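Local coordinates for glycosyl transferase (PDB 5TZJ), which belongs to glycosyl transferase family 2 and is modelled with uridine-diphosphate-N-acetylglucosamine bound in its pocket, at residues Y95-T100 with S196-Y201. Numbering follows the deposited sequence.
Sequences YINKET and SDKAYY
Ile-96 and Tyr-201 form a non-hydrogen-bonded antiparallel bridge, CA to CA 4.8 Å, joining short strands 95-96 and 201-203 in the mixed sheet of this family 2 glycosyl transferase domain. Asn-97 N donates to Tyr-200 O at 2.8 Å, in the carbonyl plane; the same oxygen meets Ile-96 CA in a CA-H...O contact. With CG anti to the backbone N (chi1 -174°), the Asn-97 amide runs alongside the carbonyl of Ala-199, and ND2 donates to Ala-199 O at 3.2 Å, tilted from the carbonyl plane. OD1 accepts from Glu-99 N at 2.8 Å on a lone pair, nearly straight at 175°, closing an Asx turn within the type I turn 97-100. Both ends of the amide are therefore engaged, which fixes its flip. The salt bridge from Glu-99 OE2 to Lys-198 NZ is long; the stronger partner is Lys-102, through OE1. Lys-198 CG sits above one face of the Tyr-200 ring, toward its rim; Tyr-200 OH bonds to Asp-103 of helix 100-111. At that ring's edge Thr-100 OG1 sits 3.4 Å from Tyr-200 CD1, while giving its proton to Asn-97 O at 2.8 Å; Thr-100 N reaches Asn-97 O from the same face (3.1 Å).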
ATOM      1  N   TYR A  95       9.268   2.068 -14.639  1.00 39.37           N
ATOM      2  CA  TYR A  95       8.863   1.821 -16.018  1.00 43.05           C
ATOM      3  C   TYR A  95       8.196   0.456 -16.074  1.00 42.70           C
ATOM      4  O   TYR A  95       8.129  -0.261 -15.072  1.00 41.41           O
ATOM      5  CB  TYR A  95      10.052   1.929 -17.002  1.00 48.26           C
ATOM      6  CG  TYR A  95      11.287   1.173 -16.563  1.00 52.74           C
ATOM      7  CD1 TYR A  95      12.188   1.746 -15.677  1.00 53.22           C
ATOM      8  CD2 TYR A  95      11.552  -0.111 -17.036  1.00 54.62           C
ATOM      9  CE1 TYR A  95      13.306   1.060 -15.262  1.00 55.73           C
ATOM     10  CE2 TYR A  95      12.678  -0.794 -16.634  1.00 55.64           C
ATOM     11  CZ  TYR A  95      13.539  -0.198 -15.732  1.00 58.67           C
ATOM     12  OH  TYR A  95      14.674  -0.859 -15.316  1.00 68.15           O
ATOM     13  N   ILE A  96       7.676   0.103 -17.256  1.00 42.54           N
ATOM     14  CA  ILE A  96       6.858  -1.097 -17.395  1.00 40.91           C
ATOM     15  C   ILE A  96       7.302  -1.892 -18.627  1.00 43.37           C
ATOM     16  O   ILE A  96       7.891  -1.355 -19.572  1.00 44.35           O
ATOM     17  CB  ILE A  96       5.340  -0.762 -17.458  1.00 40.88           C
ATOM     18  CG1 ILE A  96       5.001   0.070 -18.693  1.00 40.10           C
ATOM     19  CG2 ILE A  96       4.887   0.041 -16.196  1.00 42.27           C
ATOM     20  CD1 ILE A  96       3.513   0.165 -18.980  1.00 39.48           C
ATOM     21  N   ASN A  97       7.026  -3.198 -18.586  1.00 42.78           N
ATOM     22  CA  ASN A  97       7.366  -4.096 -19.687  1.00 45.09           C
ATOM     23  C   ASN A  97       6.612  -3.707 -20.954  1.00 45.40           C
ATOM     24  O   ASN A  97       5.485  -3.216 -20.902  1.00 50.11           O
ATOM     25  CB  ASN A  97       7.016  -5.541 -19.292  1.00 49.21           C
ATOM     26  CG  ASN A  97       7.470  -6.564 -20.315  1.00 52.88           C
ATOM     27  OD1 ASN A  97       7.090  -6.523 -21.494  1.00 53.92           O
ATOM     28  ND2 ASN A  97       8.295  -7.499 -19.862  1.00 57.11           N
ATOM     29  N   LYS A  98       7.223  -3.968 -22.117  1.00 49.43           N
ATOM     30  CA  LYS A  98       6.605  -3.509 -23.358  1.00 51.52           C
ATOM     31  C   LYS A  98       5.320  -4.270 -23.684  1.00 50.67           C
ATOM     32  O   LYS A  98       4.461  -3.737 -24.394  1.00 49.99           O
ATOM     33  CB  LYS A  98       7.605  -3.610 -24.514  1.00 54.04           C
ATOM     34  CG  LYS A  98       7.749  -5.007 -25.044  1.00 57.68           C
ATOM     35  CD  LYS A  98       8.699  -5.072 -26.232  1.00 64.41           C
ATOM     36  CE  LYS A  98      10.071  -5.559 -25.796  1.00 70.08           C
ATOM     37  NZ  LYS A  98       9.996  -6.938 -25.211  1.00 74.46           N
ATOM     38  N   GLU A  99       5.146  -5.480 -23.155  1.00 50.66           N
ATOM     39  CA  GLU A  99       3.928  -6.249 -23.361  1.00 52.80           C
ATOM     40  C   GLU A  99       2.905  -6.064 -22.241  1.00 53.43           C
ATOM     41  O   GLU A  99       1.868  -6.740 -22.244  1.00 55.78           O
ATOM     42  CB  GLU A  99       4.291  -7.724 -23.528  1.00 57.40           C
ATOM     43  CG  GLU A  99       5.317  -7.909 -24.634  1.00 63.98           C
ATOM     44  CD  GLU A  99       5.653  -9.355 -24.906  1.00 72.25           C
ATOM     45  OE1 GLU A  99       4.813 -10.096 -25.480  1.00 71.68           O
ATOM     46  OE2 GLU A  99       6.775  -9.748 -24.532  1.00 78.08           O
ATOM     47  N   THR A 100       3.151  -5.143 -21.309  1.00 45.43           N
ATOM     48  CA  THR A 100       2.269  -5.010 -20.152  1.00 43.63           C
ATOM     49  C   THR A 100       0.827  -4.758 -20.565  1.00 42.72           C
ATOM     50  O   THR A 100      -0.078  -5.492 -20.158  1.00 42.53           O
ATOM     51  CB  THR A 100       2.762  -3.891 -19.239  1.00 40.22           C
ATOM     52  OG1 THR A 100       4.041  -4.259 -18.714  1.00 42.69           O
ATOM     53  CG2 THR A 100       1.789  -3.673 -18.107  1.00 37.65           C
ATOM     54  N   SER A 196       1.203 -12.953 -13.468  1.00 43.85           N
ATOM     55  CA  SER A 196       2.613 -13.133 -13.141  1.00 45.86           C
ATOM     56  C   SER A 196       3.439 -13.709 -14.291  1.00 51.35           C
ATOM     57  O   SER A 196       4.517 -14.254 -14.046  1.00 56.36           O
ATOM     58  CB  SER A 196       2.749 -14.032 -11.917  1.00 46.81           C
ATOM     59  OG  SER A 196       2.432 -13.334 -10.738  1.00 43.62           O
ATOM     60  N   ASP A 197       2.987 -13.572 -15.543  1.00 51.34           N
ATOM     61  CA  ASP A 197       3.660 -14.260 -16.645  1.00 57.99           C
ATOM     62  C   ASP A 197       5.063 -13.713 -16.922  1.00 57.64           C
ATOM     63  O   ASP A 197       5.946 -14.475 -17.353  1.00 55.39           O
ATOM     64  CB  ASP A 197       2.787 -14.198 -17.899  1.00 63.48           C
ATOM     65  CG  ASP A 197       1.589 -15.128 -17.803  1.00 64.19           C
ATOM     66  OD1 ASP A 197       1.471 -15.832 -16.781  1.00 63.37           O
ATOM     67  OD2 ASP A 197       0.771 -15.174 -18.739  1.00 67.88           O
ATOM     68  N   LYS A 198       5.292 -12.412 -16.704  1.00 53.49           N
ATOM     69  CA  LYS A 198       6.652 -11.878 -16.727  1.00 55.16           C
ATOM     70  C   LYS A 198       6.775 -10.737 -15.718  1.00 52.05           C
ATOM     71  O   LYS A 198       5.852 -10.452 -14.943  1.00 46.58           O
ATOM     72  CB  LYS A 198       7.057 -11.452 -18.140  1.00 59.17           C
ATOM     73  CG  LYS A 198       6.112 -10.483 -18.786  1.00 58.78           C
ATOM     74  CD  LYS A 198       6.112 -10.620 -20.309  1.00 60.67           C
ATOM     75  CE  LYS A 198       5.406 -11.886 -20.737  1.00 61.59           C
ATOM     76  NZ  LYS A 198       5.087 -11.902 -22.185  1.00 62.21           N
ATOM     77  N   ALA A 199       7.964 -10.138 -15.676  1.00 51.58           N
ATOM     78  CA  ALA A 199       8.163  -8.927 -14.887  1.00 51.34           C
ATOM     79  C   ALA A 199       7.485  -7.772 -15.615  1.00 47.81           C
ATOM     80  O   ALA A 199       7.943  -7.356 -16.681  1.00 51.98           O
ATOM     81  CB  ALA A 199       9.655  -8.674 -14.688  1.00 53.74           C
ATOM     82  N   TYR A 200       6.377  -7.268 -15.072  1.00 43.55           N
ATOM     83  CA  TYR A 200       5.653  -6.167 -15.721  1.00 44.26           C
ATOM     84  C   TYR A 200       6.008  -4.795 -15.166  1.00 43.72           C
ATOM     85  O   TYR A 200       6.298  -3.873 -15.937  1.00 45.31           O
ATOM     86  CB  TYR A 200       4.133  -6.392 -15.621  1.00 42.17           C
ATOM     87  CG  TYR A 200       3.677  -7.595 -16.430  1.00 46.39           C
ATOM     88  CD1 TYR A 200       3.551  -7.521 -17.821  1.00 49.63           C
ATOM     89  CD2 TYR A 200       3.419  -8.809 -15.813  1.00 47.40           C
ATOM     90  CE1 TYR A 200       3.148  -8.634 -18.576  1.00 52.02           C
ATOM     91  CE2 TYR A 200       3.041  -9.929 -16.553  1.00 49.65           C
ATOM     92  CZ  TYR A 200       2.891  -9.838 -17.927  1.00 51.55           C
ATOM     93  OH  TYR A 200       2.486 -10.943 -18.642  1.00 53.23           O
ATOM     94  N   TYR A 201       5.981  -4.633 -13.847  1.00 39.57           N
ATOM     95  CA  TYR A 201       6.219  -3.342 -13.221  1.00 40.67           C
ATOM     96  C   TYR A 201       7.650  -3.317 -12.660  1.00 41.01           C
ATOM     97  O   TYR A 201       7.964  -4.011 -11.679  1.00 39.59           O
ATOM     98  CB  TYR A 201       5.158  -3.073 -12.143  1.00 37.37           C
ATOM     99  CG  TYR A 201       5.208  -1.641 -11.664  1.00 36.32           C
ATOM    100  CD1 TYR A 201       6.156  -1.241 -10.741  1.00 34.61           C
ATOM    101  CD2 TYR A 201       4.340  -0.672 -12.177  1.00 36.46           C
ATOM    102  CE1 TYR A 201       6.257   0.080 -10.354  1.00 32.82           C
ATOM    103  CE2 TYR A 201       4.416   0.635 -11.764  1.00 35.05           C
ATOM    104  CZ  TYR A 201       5.382   1.008 -10.859  1.00 35.11           C
ATOM    105  OH  TYR A 201       5.480   2.325 -10.453  1.00 37.30           O
TER